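Local atomic coordinates of peroxisomal membrane protein PEX15 (Saccharomyces cerevisiae, PDB entry 5VXV), a protein that tethers the Pex1/Pex6 AAA-ATPase to the peroxisomal membrane by binding Pex6, so that the motor can extract the PEX5 receptor. Residues A[53-58]-A[98-103]. Residues are numbered along the deposited sequence; the frame is centred on the assembly and turned at random. Where two conformers were deposited one is given.
Sequences PSFTKL and FRCCIK
Phe-55 meets helix 91-108 with the outer part of its ring, and the pairing illustrates how a loop with no regular structure can be packed against a helix by one aromatic residue and one long aliphatic chain. Phe-55 CE2 lies 3.6 Å from the backbone O of Cys-100, which sits at the ring edge near the ring plane, while Phe-55 CZ comes within 4.3 Å of Cys-100 CB. The Lys-103 side chain crosses the Phe-55 side chain at about a right angle, Lys-103 CB lying 4.0 Å from Phe-55 CE2. With CG anti to its carbonyl carbon (chi1 -81°) and the rest of the chain extended, Lys-103 runs on past the ring, and its CE passes 4.0 Å from the backbone O of Pro-53. NZ is hydrogen-bonded to the O of Met-52, just before the loop segment, which ties helix 91-108 to the start of the loop. A water completes the joint: it accepts from Phe-55 N at 2.9 Å and donates to Lys-103 O at 2.8 Å. Within the loop, the hydroxyls Ser-54 OG and Thr-56 OG1 are hydrogen-bonded on either side of Phe-55 in sequence. Beyond these, Phe-55 also packs on Val-104 and on Ile-66 of helix 60-70, lodging the loop that joins helices 39-51 and 60-70 against helix 91-108, whose Ile-102 and Phe-98 pack on helix 112-136 in this largely helical piece of the protein, predicted to face the cytoplasm.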
loop_
_atom_site.group_PDB
_atom_site.type_symbol
_atom_site.label_atom_id
_atom_site.label_comp_id
_atom_site.label_asym_id
_atom_site.label_seq_id
_atom_site.Cartn_x
_atom_site.Cartn_y
_atom_site.Cartn_z
ATOM N N PRO A 53 -6.529 -11.613 1.366
ATOM C CA PRO A 53 -6.981 -11.239 0.012
ATOM C C PRO A 53 -7.906 -10.038 0.019
ATOM O O PRO A 53 -7.817 -9.175 -0.863
ATOM C CB PRO A 53 -7.697 -12.502 -0.491
ATOM C CG PRO A 53 -7.224 -13.605 0.371
ATOM C CD PRO A 53 -6.851 -13.013 1.693
ATOM N N SER A 54 -8.802 -9.971 1.000
ATOM C CA SER A 54 -9.714 -8.848 1.165
ATOM C C SER A 54 -10.184 -8.851 2.612
ATOM O O SER A 54 -9.918 -9.786 3.369
ATOM C CB SER A 54 -10.897 -8.935 0.197
ATOM O OG SER A 54 -11.802 -9.949 0.589
ATOM N N PHE A 55 -10.911 -7.798 2.986
ATOM C CA PHE A 55 -11.422 -7.647 4.344
ATOM C C PHE A 55 -12.898 -8.005 4.464
ATOM O O PHE A 55 -13.492 -7.800 5.527
ATOM C CB PHE A 55 -11.207 -6.215 4.829
ATOM C CG PHE A 55 -9.775 -5.766 4.791
ATOM C CD1 PHE A 55 -8.757 -6.612 5.197
ATOM C CD2 PHE A 55 -9.449 -4.498 4.345
ATOM C CE1 PHE A 55 -7.440 -6.198 5.164
ATOM C CE2 PHE A 55 -8.135 -4.078 4.307
ATOM C CZ PHE A 55 -7.127 -4.930 4.716
ATOM N N THR A 56 -13.486 -8.583 3.423
ATOM C CA THR A 56 -14.931 -8.743 3.332
ATOM C C THR A 56 -15.461 -10.035 3.938
ATOM O O THR A 56 -16.659 -10.108 4.233
ATOM C CB THR A 56 -15.375 -8.667 1.867
ATOM O OG1 THR A 56 -14.767 -9.731 1.124
ATOM C CG2 THR A 56 -14.977 -7.331 1.260
ATOM N N LYS A 57 -14.620 -11.048 4.132
ATOM C CA LYS A 57 -15.076 -12.332 4.650
ATOM C C LYS A 57 -14.927 -12.451 6.162
ATOM O O LYS A 57 -15.191 -13.524 6.714
ATOM C CB LYS A 57 -14.312 -13.474 3.971
ATOM N N LEU A 58 -14.525 -11.383 6.840
ATOM C CA LEU A 58 -14.254 -11.423 8.267
ATOM C C LEU A 58 -15.510 -11.085 9.067
ATOM O O LEU A 58 -16.505 -10.590 8.537
ATOM C CB LEU A 58 -13.125 -10.452 8.607
ATOM C CG LEU A 58 -11.842 -10.631 7.791
ATOM C CD1 LEU A 58 -10.908 -9.447 7.985
ATOM C CD2 LEU A 58 -11.141 -11.930 8.165
ATOM N N PHE A 98 -0.428 1.335 2.126
ATOM C CA PHE A 98 -1.141 1.783 0.934
ATOM C C PHE A 98 -1.917 0.634 0.298
ATOM O O PHE A 98 -3.059 0.813 -0.140
ATOM C CB PHE A 98 -0.167 2.404 -0.073
ATOM C CG PHE A 98 0.326 3.782 0.309
ATOM C CD1 PHE A 98 -0.532 4.715 0.870
ATOM C CD2 PHE A 98 1.649 4.141 0.104
ATOM C CE1 PHE A 98 -0.082 5.977 1.216
ATOM C CE2 PHE A 98 2.104 5.403 0.449
ATOM C CZ PHE A 98 1.235 6.320 1.006
ATOM N N ARG A 99 -1.325 -0.562 0.254
ATOM C CA ARG A 99 -2.038 -1.701 -0.320
ATOM C C ARG A 99 -3.289 -2.026 0.489
ATOM O O ARG A 99 -4.310 -2.440 -0.073
ATOM C CB ARG A 99 -1.117 -2.917 -0.405
ATOM C CG ARG A 99 -0.068 -2.817 -1.502
ATOM C CD ARG A 99 0.532 -4.178 -1.838
ATOM N NE ARG A 99 1.351 -4.707 -0.750
ATOM C CZ ARG A 99 2.670 -4.566 -0.650
ATOM N NH1 ARG A 99 3.356 -3.907 -1.577
ATOM N NH2 ARG A 99 3.310 -5.089 0.384
ATOM N N CYS A 100 -3.234 -1.841 1.811
ATOM C CA CYS A 100 -4.413 -2.080 2.639
ATOM C C CYS A 100 -5.503 -1.051 2.358
ATOM O O CYS A 100 -6.689 -1.396 2.311
ATOM C CB CYS A 100 -4.029 -2.069 4.119
ATOM S SG CYS A 100 -3.035 -3.492 4.624
ATOM N N CYS A 101 -5.125 0.215 2.164
ATOM C CA CYS A 101 -6.110 1.224 1.778
ATOM C C CYS A 101 -6.752 0.869 0.444
ATOM O O CYS A 101 -7.964 1.031 0.262
ATOM C CB CYS A 101 -5.452 2.601 1.698
ATOM S SG CYS A 101 -4.830 3.234 3.272
ATOM N N ILE A 102 -5.949 0.377 -0.500
ATOM C CA ILE A 102 -6.468 -0.024 -1.803
ATOM C C ILE A 102 -7.464 -1.168 -1.652
ATOM O O ILE A 102 -8.502 -1.202 -2.321
ATOM C CB ILE A 102 -5.298 -0.402 -2.730
ATOM C CG1 ILE A 102 -4.482 0.847 -3.081
ATOM C CG2 ILE A 102 -5.794 -1.094 -3.999
ATOM C CD1 ILE A 102 -3.110 0.551 -3.643
ATOM N N LYS A 103 -7.162 -2.116 -0.763
ATOM C CA LYS A 103 -8.045 -3.264 -0.578
ATOM C C LYS A 103 -9.418 -2.841 -0.076
ATOM O O LYS A 103 -10.428 -3.465 -0.427
ATOM C CB LYS A 103 -7.411 -4.267 0.382
ATOM C CG LYS A 103 -6.388 -5.167 -0.285
ATOM C CD LYS A 103 -5.705 -6.079 0.713
ATOM C CE LYS A 103 -4.608 -6.893 0.047
ATOM N NZ LYS A 103 -3.812 -7.663 1.038
HETATM O O HOH W 1 -11.382 -5.347 1.457
#